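Local coordinates for protein 4-methyl-5(B-hydroxyethyl)-thiazole monophosphate biosynthesis enzyme (PDB 3OT1) that is of unknown function but, as a DJ-1/PfpI family member, may take part in thiazole monophosphate biosynthesis, at residues A[171-174]-A[175-179]; A[96-99]-A[100-104]; A[131-134]-A[135-138]; A[178-181]-A[182-186]. All coordinates share one frame; numbering follows the deposited sequence.

Contact 1. Residues A[171-174]-A[175-179]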
loop_
_atom_site.group_PDB
_atom_site.type_symbol
_atom_site.label_atom_id
_atom_site.label_comp_id
_atom_site.label_asym_id
_atom_site.label_seq_id
_atom_site.Cartn_x
_atom_site.Cartn_y
_atom_site.Cartn_z
ATOM N N LEU A 171 -2.766 5.839 9.982
ATOM C CA LEU A 171 -2.431 7.091 10.647
ATOM C C LEU A 171 -3.343 7.347 11.846
ATOM O O LEU A 171 -2.868 7.835 12.877
ATOM C CB LEU A 171 -2.464 8.243 9.655
ATOM C CG LEU A 171 -1.330 8.190 8.617
ATOM C CD1 LEU A 171 -1.654 9.098 7.424
ATOM C CD2 LEU A 171 0.041 8.490 9.215
ATOM N N ALA A 172 -4.624 7.009 11.735
ATOM C CA ALA A 172 -5.539 7.125 12.876
ATOM C C ALA A 172 -5.111 6.193 14.007
ATOM O O ALA A 172 -5.198 6.559 15.181
ATOM C CB ALA A 172 -6.957 6.788 12.439
HETATM N N MSE A 173 -4.645 4.994 13.669
HETATM C CA MSE A 173 -4.109 4.093 14.684
HETATM C C MSE A 173 -2.961 4.740 15.443
HETATM O O MSE A 173 -2.905 4.678 16.665
HETATM C CB MSE A 173 -3.590 2.794 14.072
HETATM C CG MSE A 173 -4.596 1.788 13.591
HETATM SE SE MSE A 173 -3.783 0.148 13.018
HETATM C CE MSE A 173 -3.219 -0.115 14.514
ATOM N N ILE A 174 -2.044 5.354 14.721
ATOM C CA ILE A 174 -0.940 6.062 15.364
ATOM C C ILE A 174 -1.451 7.166 16.276
ATOM O O ILE A 174 -0.975 7.315 17.414
ATOM C CB ILE A 174 0.049 6.627 14.334
ATOM C CG1 ILE A 174 0.739 5.504 13.557
ATOM C CG2 ILE A 174 1.115 7.498 15.012
ATOM C CD1 ILE A 174 1.325 5.975 12.212
ATOM N N ALA A 175 -2.399 7.955 15.781
ATOM C CA ALA A 175 -2.951 9.046 16.582
ATOM C C ALA A 175 -3.532 8.507 17.898
ATOM O O ALA A 175 -3.294 9.101 18.968
ATOM C CB ALA A 175 -3.976 9.825 15.799
ATOM N N LEU A 176 -4.265 7.398 17.836
ATOM C CA LEU A 176 -4.873 6.805 19.032
ATOM C C LEU A 176 -3.842 6.251 19.988
ATOM O O LEU A 176 -3.969 6.390 21.205
ATOM C CB LEU A 176 -5.855 5.697 18.634
ATOM C CG LEU A 176 -7.136 6.187 17.975
ATOM C CD1 LEU A 176 -7.855 5.063 17.290
ATOM C CD2 LEU A 176 -8.060 6.875 18.981
ATOM N N LEU A 177 -2.830 5.586 19.453
ATOM C CA LEU A 177 -1.851 4.869 20.291
ATOM C C LEU A 177 -0.757 5.782 20.841
ATOM O O LEU A 177 -0.237 5.539 21.924
ATOM C CB LEU A 177 -1.215 3.730 19.513
ATOM C CG LEU A 177 -2.143 2.554 19.202
ATOM C CD1 LEU A 177 -1.523 1.624 18.189
ATOM C CD2 LEU A 177 -2.510 1.825 20.484
ATOM N N ALA A 178 -0.379 6.807 20.099
ATOM C CA ALA A 178 0.824 7.588 20.390
ATOM C C ALA A 178 0.618 9.082 20.293
ATOM O O ALA A 178 1.558 9.818 20.554
ATOM C CB ALA A 178 1.977 7.174 19.487
ATOM N N GLY A 179 -0.575 9.528 19.930
ATOM C CA GLY A 179 -0.907 10.940 19.903
ATOM C C GLY A 179 -0.908 11.512 18.502
ATOM O O GLY A 179 -0.193 11.045 17.615
#
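This is the C-terminal end of helix 166-178, where carbonyls of Leu171 to Ile174 accept from amides of Ala175 to Ala178. Ala175 N donates to Leu171 O at 2.9 Å. Leu176 N reaches Ala172 O at 2.9 Å, and Leu177 N bonds to Met173 O in the same way. The bond from Ala178 N to Ile174 O is 2.8 Å long but bent to 146° at the hydrogen. Gly179 N makes its main bond to Ala175 O at 2.9 Å, with Ile174 O a weak second acceptor at 3.4 Å. Gly179 is the first residue to leave helical angles, with phi 103°. These backbone angles suit a residue without a side chain. Gly179 is also the N-cap of helix 180-187. In this DJ-1/PfpI fold the helix packs on the central sheet: Met173 and Leu176 touch Leu158 of strand 157-160. Ile174 and Ala175 touch Ala183 of helix 180-187. Leu176 and Leu177 lean back along the helix. Leu176 has CG beside its backbone N (chi1 -71°), which brings CG to the preceding turn, 3.4 Å from Ala172 O. Leu177 adopts the same rotamer, and its CG lies 3.4 Å from Met173 O. Its CD1 meets the selenomethionine at position 173 more loosely, 4.4 Å from Met173 CE.

Contact 2. Residues A[96-99]-A[100-104]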
loop_
_atom_site.group_PDB
_atom_site.type_symbol
_atom_site.label_atom_id
_atom_site.label_comp_id
_atom_site.label_asym_id
_atom_site.label_seq_id
_atom_site.Cartn_x
_atom_site.Cartn_y
_atom_site.Cartn_z
ATOM N N LEU A 96 -7.743 -14.417 19.630
ATOM C CA LEU A 96 -6.934 -13.226 19.820
ATOM C C LEU A 96 -7.809 -11.992 19.863
ATOM O O LEU A 96 -7.519 -11.074 20.600
ATOM C CB LEU A 96 -5.888 -13.085 18.716
ATOM C CG LEU A 96 -4.680 -13.969 18.922
ATOM C CD1 LEU A 96 -3.896 -14.063 17.641
ATOM C CD2 LEU A 96 -3.764 -13.469 20.047
ATOM N N ILE A 97 -8.858 -11.939 19.043
ATOM C CA ILE A 97 -9.766 -10.794 19.127
ATOM C C ILE A 97 -10.329 -10.686 20.554
ATOM O O ILE A 97 -10.343 -9.604 21.143
ATOM C CB ILE A 97 -10.900 -10.877 18.100
ATOM C CG1 ILE A 97 -10.343 -10.768 16.667
ATOM C CG2 ILE A 97 -11.963 -9.817 18.384
ATOM C CD1 ILE A 97 -11.354 -11.172 15.617
ATOM N N ASP A 98 -10.778 -11.807 21.104
ATOM C CA ASP A 98 -11.296 -11.834 22.468
ATOM C C ASP A 98 -10.219 -11.382 23.471
ATOM O O ASP A 98 -10.481 -10.593 24.363
ATOM C CB ASP A 98 -11.738 -13.237 22.850
ATOM C CG ASP A 98 -12.882 -13.794 22.007
ATOM O OD1 ASP A 98 -13.589 -13.034 21.357
ATOM O OD2 ASP A 98 -13.037 -15.042 22.015
ATOM N N ALA A 99 -9.011 -11.901 23.301
ATOM C CA ALA A 99 -7.936 -11.616 24.260
ATOM C C ALA A 99 -7.561 -10.140 24.252
ATOM O O ALA A 99 -7.428 -9.534 25.315
ATOM C CB ALA A 99 -6.717 -12.491 23.999
ATOM N N PHE A 100 -7.364 -9.545 23.080
ATOM C CA PHE A 100 -7.015 -8.135 22.987
ATOM C C PHE A 100 -8.125 -7.266 23.552
ATOM O O PHE A 100 -7.880 -6.349 24.323
ATOM C CB PHE A 100 -6.730 -7.718 21.536
ATOM C CG PHE A 100 -5.309 -7.963 21.096
ATOM C CD1 PHE A 100 -4.353 -6.952 21.140
ATOM C CD2 PHE A 100 -4.929 -9.176 20.590
ATOM C CE1 PHE A 100 -3.061 -7.152 20.727
ATOM C CE2 PHE A 100 -3.628 -9.395 20.130
ATOM C CZ PHE A 100 -2.693 -8.371 20.207
ATOM N N SER A 101 -9.359 -7.534 23.160
ATOM C CA SER A 101 -10.465 -6.717 23.591
ATOM C C SER A 101 -10.680 -6.810 25.103
ATOM O O SER A 101 -10.976 -5.807 25.730
ATOM C CB SER A 101 -11.746 -6.995 22.803
ATOM O OG SER A 101 -12.195 -8.294 23.018
ATOM N N GLN A 102 -10.457 -7.984 25.669
ATOM C CA GLN A 102 -10.641 -8.180 27.123
ATOM C C GLN A 102 -9.443 -7.699 27.929
ATOM O O GLN A 102 -9.466 -7.694 29.140
ATOM C CB GLN A 102 -10.943 -9.635 27.408
ATOM C CG GLN A 102 -12.323 -10.041 26.873
ATOM C CD GLN A 102 -12.580 -11.530 26.847
ATOM O OE1 GLN A 102 -12.016 -12.291 27.644
ATOM N NE2 GLN A 102 -13.504 -11.942 25.986
ATOM N N GLN A 103 -8.397 -7.254 27.270
ATOM C CA GLN A 103 -7.281 -6.533 27.881
ATOM C C GLN A 103 -7.361 -5.026 27.671
ATOM O O GLN A 103 -6.453 -4.298 28.051
ATOM C CB GLN A 103 -5.964 -7.085 27.367
ATOM C CG GLN A 103 -5.740 -8.487 27.841
ATOM C CD GLN A 103 -4.481 -9.123 27.333
ATOM O OE1 GLN A 103 -3.589 -8.466 26.799
ATOM N NE2 GLN A 103 -4.396 -10.434 27.486
ATOM N N GLY A 104 -8.456 -4.558 27.075
ATOM C CA GLY A 104 -8.687 -3.147 26.858
ATOM C C GLY A 104 -7.871 -2.534 25.743
ATOM O O GLY A 104 -7.748 -1.315 25.667
HETATM O O HOH W 1 -6.817 -12.058 27.490
#
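Phe100 leans back along helix 91-102 onto Leu96. Its CG is beside the backbone N (chi1 -86°), and this sets the ring alongside Leu96, edge toward Leu96 O. From the root outward, CB lies 3.6 Å from Leu96 O. CG is 3.8 Å from Leu96 O. CD2 comes closer, 3.2 Å from Leu96 O, which sits in the ring plane at the edge. CE2 then touches the methyl Leu96 CD2 at 4.1 Å, the two side chains running the same way. Leu13 and Leu75 of the central sheet also pack on the ring. The same carbonyl is gripped by the backbone, since Phe100 N donates to Leu96 O almost straight, at 176°.

Polar groups lie at the end of the helix. Ser101 OG stands between its own N and carbonyl carbon, within 2.9 Å of Ile97 O and 3.2 Å of Asp98 O. Asp98 itself forms a salt bridge with Lys123. Gln103 is extended, with CG close to Ala99 O. A water accepts from Gln103 NE2 and gives Ala99 O a weak bond. Gln103 OE1 bonds to Lys105. Beyond it, Gly104 takes positive phi. Gln103 N bonds to Phe100 O and Gly104 N to Ser101 O, both at 3.1 Å, and these bonds back into the last turn close the helix in a Schellman motif.

Contact 3. Residues A[131-134]-A[135-138]; sequences CHPN and FFDH
Pro133 lies over one face of the Phe136 ring in a 3-10 turn of the loop between helix 113-119 and strand 149-152. The CA of Pro133 sits over the centre of the Phe136 ring, 3.4 Å from the centroid and 3° off the normal. This is a CH-pi contact of close fit. Pro133 CG follows the same face outward, 3.8 Å from Phe136 CZ. Cys131 meets the ring at its edge, with SG 3.9 Å from Phe136 CD1. Two backbone bonds join the segments: Phe135 N reaches His132 O at 2.8 Å, and Phe136 N reaches Pro133 O at 3.2 Å. The backbone of His132 is also hydrogen-bonded to Cys111. Cys111 follows strand 106-110, where DJ-1 relatives carry their reactive cysteine, so this turn probably borders the corresponding site. A neighbouring subunit packs on Pro133 and Asn134, and His132 NE2 makes a weak hydrogen bond to its backbone.

The far side is looser and wet. One water bridges Pro133 O and Asp137 N. Another donates to Asn134 O at 2.7 Å and to Asp137 OD2, tying two residues whose own atoms stay apart. Asp137 OD2 also accepts from His138 ND1, which comes from above the carboxylate plane while the bond lies in the plane of the His138 ring. Phe135 CD1 lies over one face of the His138 ring, while His138 NE2 is at the Phe135 edge. Within residues 131-134, Asn134 N donates to His132 ND1 at 2.9 Å.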
loop_
_atom_site.group_PDB
_atom_site.type_symbol
_atom_site.label_atom_id
_atom_site.label_comp_id
_atom_site.label_asym_id
_atom_site.label_seq_id
_atom_site.Cartn_x
_atom_site.Cartn_y
_atom_site.Cartn_z
ATOM N N CYS A 131 -17.016 -0.748 7.227
ATOM C CA CYS A 131 -16.387 -1.851 6.501
ATOM C C CYS A 131 -16.383 -1.481 5.035
ATOM O O CYS A 131 -16.797 -0.384 4.670
ATOM C CB CYS A 131 -17.138 -3.172 6.736
ATOM S SG CYS A 131 -18.827 -3.244 6.157
ATOM N N HIS A 132 -15.947 -2.404 4.191
ATOM C CA HIS A 132 -16.005 -2.129 2.757
ATOM C C HIS A 132 -17.449 -1.905 2.322
ATOM O O HIS A 132 -18.324 -2.644 2.745
ATOM C CB HIS A 132 -15.418 -3.297 1.991
ATOM C CG HIS A 132 -15.155 -2.974 0.573
ATOM N ND1 HIS A 132 -16.145 -2.946 -0.381
ATOM C CD2 HIS A 132 -14.006 -2.615 -0.035
ATOM C CE1 HIS A 132 -15.600 -2.579 -1.527
ATOM N NE2 HIS A 132 -14.303 -2.399 -1.352
ATOM N N PRO A 133 -17.709 -0.904 1.473
ATOM C CA PRO A 133 -19.082 -0.632 1.057
ATOM C C PRO A 133 -19.802 -1.824 0.466
ATOM O O PRO A 133 -21.021 -1.922 0.592
ATOM C CB PRO A 133 -18.905 0.485 0.030
ATOM C CG PRO A 133 -17.729 1.216 0.498
ATOM C CD PRO A 133 -16.797 0.153 1.002
ATOM N N ASN A 134 -19.073 -2.724 -0.193
ATOM C CA ASN A 134 -19.723 -3.878 -0.798
ATOM C C ASN A 134 -20.205 -4.880 0.251
ATOM O O ASN A 134 -20.920 -5.833 -0.088
ATOM C CB ASN A 134 -18.846 -4.525 -1.902
ATOM C CG ASN A 134 -18.742 -3.663 -3.153
ATOM O OD1 ASN A 134 -19.540 -2.751 -3.392
ATOM N ND2 ASN A 134 -17.699 -3.912 -3.936
ATOM N N PHE A 135 -19.890 -4.613 1.536
ATOM C CA PHE A 135 -20.319 -5.432 2.656
ATOM C C PHE A 135 -21.116 -4.660 3.723
ATOM O O PHE A 135 -21.398 -5.202 4.791
ATOM C CB PHE A 135 -19.104 -6.155 3.288
ATOM C CG PHE A 135 -18.516 -7.200 2.395
ATOM C CD1 PHE A 135 -19.062 -8.458 2.339
ATOM C CD2 PHE A 135 -17.458 -6.902 1.558
ATOM C CE1 PHE A 135 -18.548 -9.418 1.491
ATOM C CE2 PHE A 135 -16.934 -7.864 0.701
ATOM C CZ PHE A 135 -17.477 -9.119 0.663
ATOM N N PHE A 136 -21.516 -3.424 3.421
ATOM C CA PHE A 136 -22.288 -2.631 4.389
ATOM C C PHE A 136 -23.522 -3.378 4.893
ATOM O O PHE A 136 -23.935 -3.215 6.041
ATOM C CB PHE A 136 -22.767 -1.320 3.761
ATOM C CG PHE A 136 -21.734 -0.214 3.666
ATOM C CD1 PHE A 136 -20.560 -0.170 4.406
ATOM C CD2 PHE A 136 -22.044 0.878 2.861
ATOM C CE1 PHE A 136 -19.708 0.929 4.260
ATOM C CE2 PHE A 136 -21.199 1.945 2.732
ATOM C CZ PHE A 136 -20.050 1.985 3.449
ATOM N N ASP A 137 -24.110 -4.183 4.018
ATOM C CA ASP A 137 -25.330 -4.896 4.364
ATOM C C ASP A 137 -25.154 -5.975 5.443
ATOM O O ASP A 137 -26.135 -6.502 5.961
ATOM C CB ASP A 137 -26.023 -5.446 3.101
ATOM C CG ASP A 137 -25.241 -6.561 2.404
ATOM O OD1 ASP A 137 -25.877 -7.242 1.566
ATOM O OD2 ASP A 137 -24.038 -6.781 2.661
ATOM N N HIS A 138 -23.907 -6.284 5.792
ATOM C CA HIS A 138 -23.619 -7.223 6.868
ATOM C C HIS A 138 -23.667 -6.594 8.267
ATOM O O HIS A 138 -23.660 -7.298 9.264
ATOM C CB HIS A 138 -22.218 -7.797 6.688
ATOM C CG HIS A 138 -22.110 -8.821 5.606
ATOM N ND1 HIS A 138 -22.559 -8.619 4.319
ATOM C CD2 HIS A 138 -21.564 -10.058 5.622
ATOM C CE1 HIS A 138 -22.318 -9.698 3.594
ATOM N NE2 HIS A 138 -21.716 -10.587 4.363
HETATM O O HOH W 2 -23.460 -3.564 0.874
HETATM O O HOH W 3 -22.514 -7.885 0.532
#

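Contact 4. Residues A[178-181]-A[182-186]; sequences AGVE and LAQHV
The His185 ring presents its edge to Glu181: Glu181 O lies in the ring plane, 3.0 Å from His185 CD2. A water also sits in that plane at the edge, 2.9 Å from His185 NE2. It donates to Glu181 OE2 at 3.0 Å and so bridges ring and carboxylate. Those two flat groups run side by side with their planes 49° apart. Glu181 is stretched out, CG opposite the backbone N (chi1 -179°), and its CG passes 3.9 Å from His185 CD2.

Next to His185, Gln184 CG lies 3.2 Å from Val180 O, which accepts Gln184 N. Gln184 NE2 bonds to Ser201 OG. At the start of helix 180-187, Ala183 N makes only a weak bond to Gly179 O. A second water joins Ala178 O to Leu182 N, accepting from the latter at 2.9 Å. Leu182 CD2 touches the CB of Ala178 at 3.7 Å, and Ala183 touches Ile174 and Ala175 of helix 166-178.

Glu181 OE2 and His185 NE2 are 4.3 Å apart, linked through water and not by a direct salt bridge. The nearby carboxylate would probably favour protonation of His185.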
loop_
_atom_site.group_PDB
_atom_site.type_symbol
_atom_site.label_atom_id
_atom_site.label_comp_id
_atom_site.label_asym_id
_atom_site.label_seq_id
_atom_site.Cartn_x
_atom_site.Cartn_y
_atom_site.Cartn_z
ATOM N N ALA A 178 -0.379 6.807 20.099
ATOM C CA ALA A 178 0.824 7.588 20.390
ATOM C C ALA A 178 0.618 9.082 20.293
ATOM O O ALA A 178 1.558 9.818 20.554
ATOM C CB ALA A 178 1.977 7.174 19.487
ATOM N N GLY A 179 -0.575 9.528 19.930
ATOM C CA GLY A 179 -0.907 10.940 19.903
ATOM C C GLY A 179 -0.908 11.512 18.502
ATOM O O GLY A 179 -0.193 11.045 17.615
ATOM N N VAL A 180 -1.720 12.541 18.306
ATOM C CA VAL A 180 -1.851 13.129 16.985
ATOM C C VAL A 180 -0.540 13.800 16.525
ATOM O O VAL A 180 -0.284 13.862 15.327
ATOM C CB VAL A 180 -3.071 14.080 16.909
ATOM C CG1 VAL A 180 -2.747 15.401 17.553
ATOM C CG2 VAL A 180 -3.546 14.231 15.449
ATOM N N GLU A 181 0.293 14.285 17.441
ATOM C CA GLU A 181 1.517 14.915 17.014
ATOM C C GLU A 181 2.415 13.947 16.226
ATOM O O GLU A 181 2.878 14.269 15.146
ATOM C CB GLU A 181 2.232 15.515 18.225
ATOM C CG GLU A 181 3.518 16.219 17.875
ATOM C CD GLU A 181 4.237 16.747 19.109
ATOM O OE1 GLU A 181 3.762 16.511 20.236
ATOM O OE2 GLU A 181 5.253 17.428 18.971
ATOM N N LEU A 182 2.659 12.761 16.750
ATOM C CA LEU A 182 3.436 11.783 16.018
ATOM C C LEU A 182 2.730 11.423 14.701
ATOM O O LEU A 182 3.379 11.324 13.650
ATOM C CB LEU A 182 3.659 10.533 16.842
ATOM C CG LEU A 182 4.482 9.433 16.169
ATOM C CD1 LEU A 182 5.876 9.901 15.723
ATOM C CD2 LEU A 182 4.571 8.222 17.044
ATOM N N ALA A 183 1.419 11.209 14.731
ATOM C CA ALA A 183 0.701 10.871 13.504
ATOM C C ALA A 183 0.910 11.952 12.440
ATOM O O ALA A 183 1.123 11.630 11.279
ATOM C CB ALA A 183 -0.780 10.650 13.801
ATOM N N GLN A 184 0.852 13.221 12.846
ATOM C CA GLN A 184 1.057 14.326 11.894
ATOM C C GLN A 184 2.461 14.305 11.316
ATOM O O GLN A 184 2.647 14.549 10.115
ATOM C CB GLN A 184 0.814 15.667 12.560
ATOM C CG GLN A 184 -0.627 15.913 12.929
ATOM C CD GLN A 184 -0.776 17.172 13.788
ATOM O OE1 GLN A 184 -0.024 17.385 14.754
ATOM N NE2 GLN A 184 -1.729 18.006 13.440
ATOM N N HIS A 185 3.460 14.031 12.149
ATOM C CA HIS A 185 4.825 13.997 11.683
ATOM C C HIS A 185 5.047 12.845 10.724
ATOM O O HIS A 185 5.782 13.002 9.752
ATOM C CB HIS A 185 5.801 13.923 12.866
ATOM C CG HIS A 185 6.017 15.235 13.561
ATOM N ND1 HIS A 185 7.155 15.992 13.384
ATOM C CD2 HIS A 185 5.219 15.950 14.387
ATOM C CE1 HIS A 185 7.072 17.085 14.119
ATOM N NE2 HIS A 185 5.901 17.094 14.726
ATOM N N VAL A 186 4.413 11.697 10.966
ATOM C CA VAL A 186 4.526 10.551 10.076
ATOM C C VAL A 186 3.762 10.807 8.768
ATOM O O VAL A 186 4.197 10.415 7.682
ATOM C CB VAL A 186 4.038 9.268 10.800
ATOM C CG1 VAL A 186 3.897 8.081 9.819
ATOM C CG2 VAL A 186 4.983 8.946 11.948
HETATM O O HOH W 4 2.400 12.235 19.627
HETATM O O HOH W 5 5.304 19.191 16.596
#

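Overall arrangement
Contacts 1 and 4 share Ala178 and Gly179 and hold two successive helices that pack together, with Ala183 lying against Leu171, Ile174 and Ala175. Contact 1 is mostly buried and apolar, whereas contact 4 is a surface contact with water bridges and a carboxylate beside a histidine. Contact 2 stands apart, its nearest atoms about 8 Å from those of contact 1. It resembles contact 1 in having a positive-phi glycine after a helix, but part of it is polar. Contact 3 is the odd one: a 3-10 loop built on aromatic packing, with a neighbouring subunit at hand. It lies about 29 Å from contact 4, centre to centre.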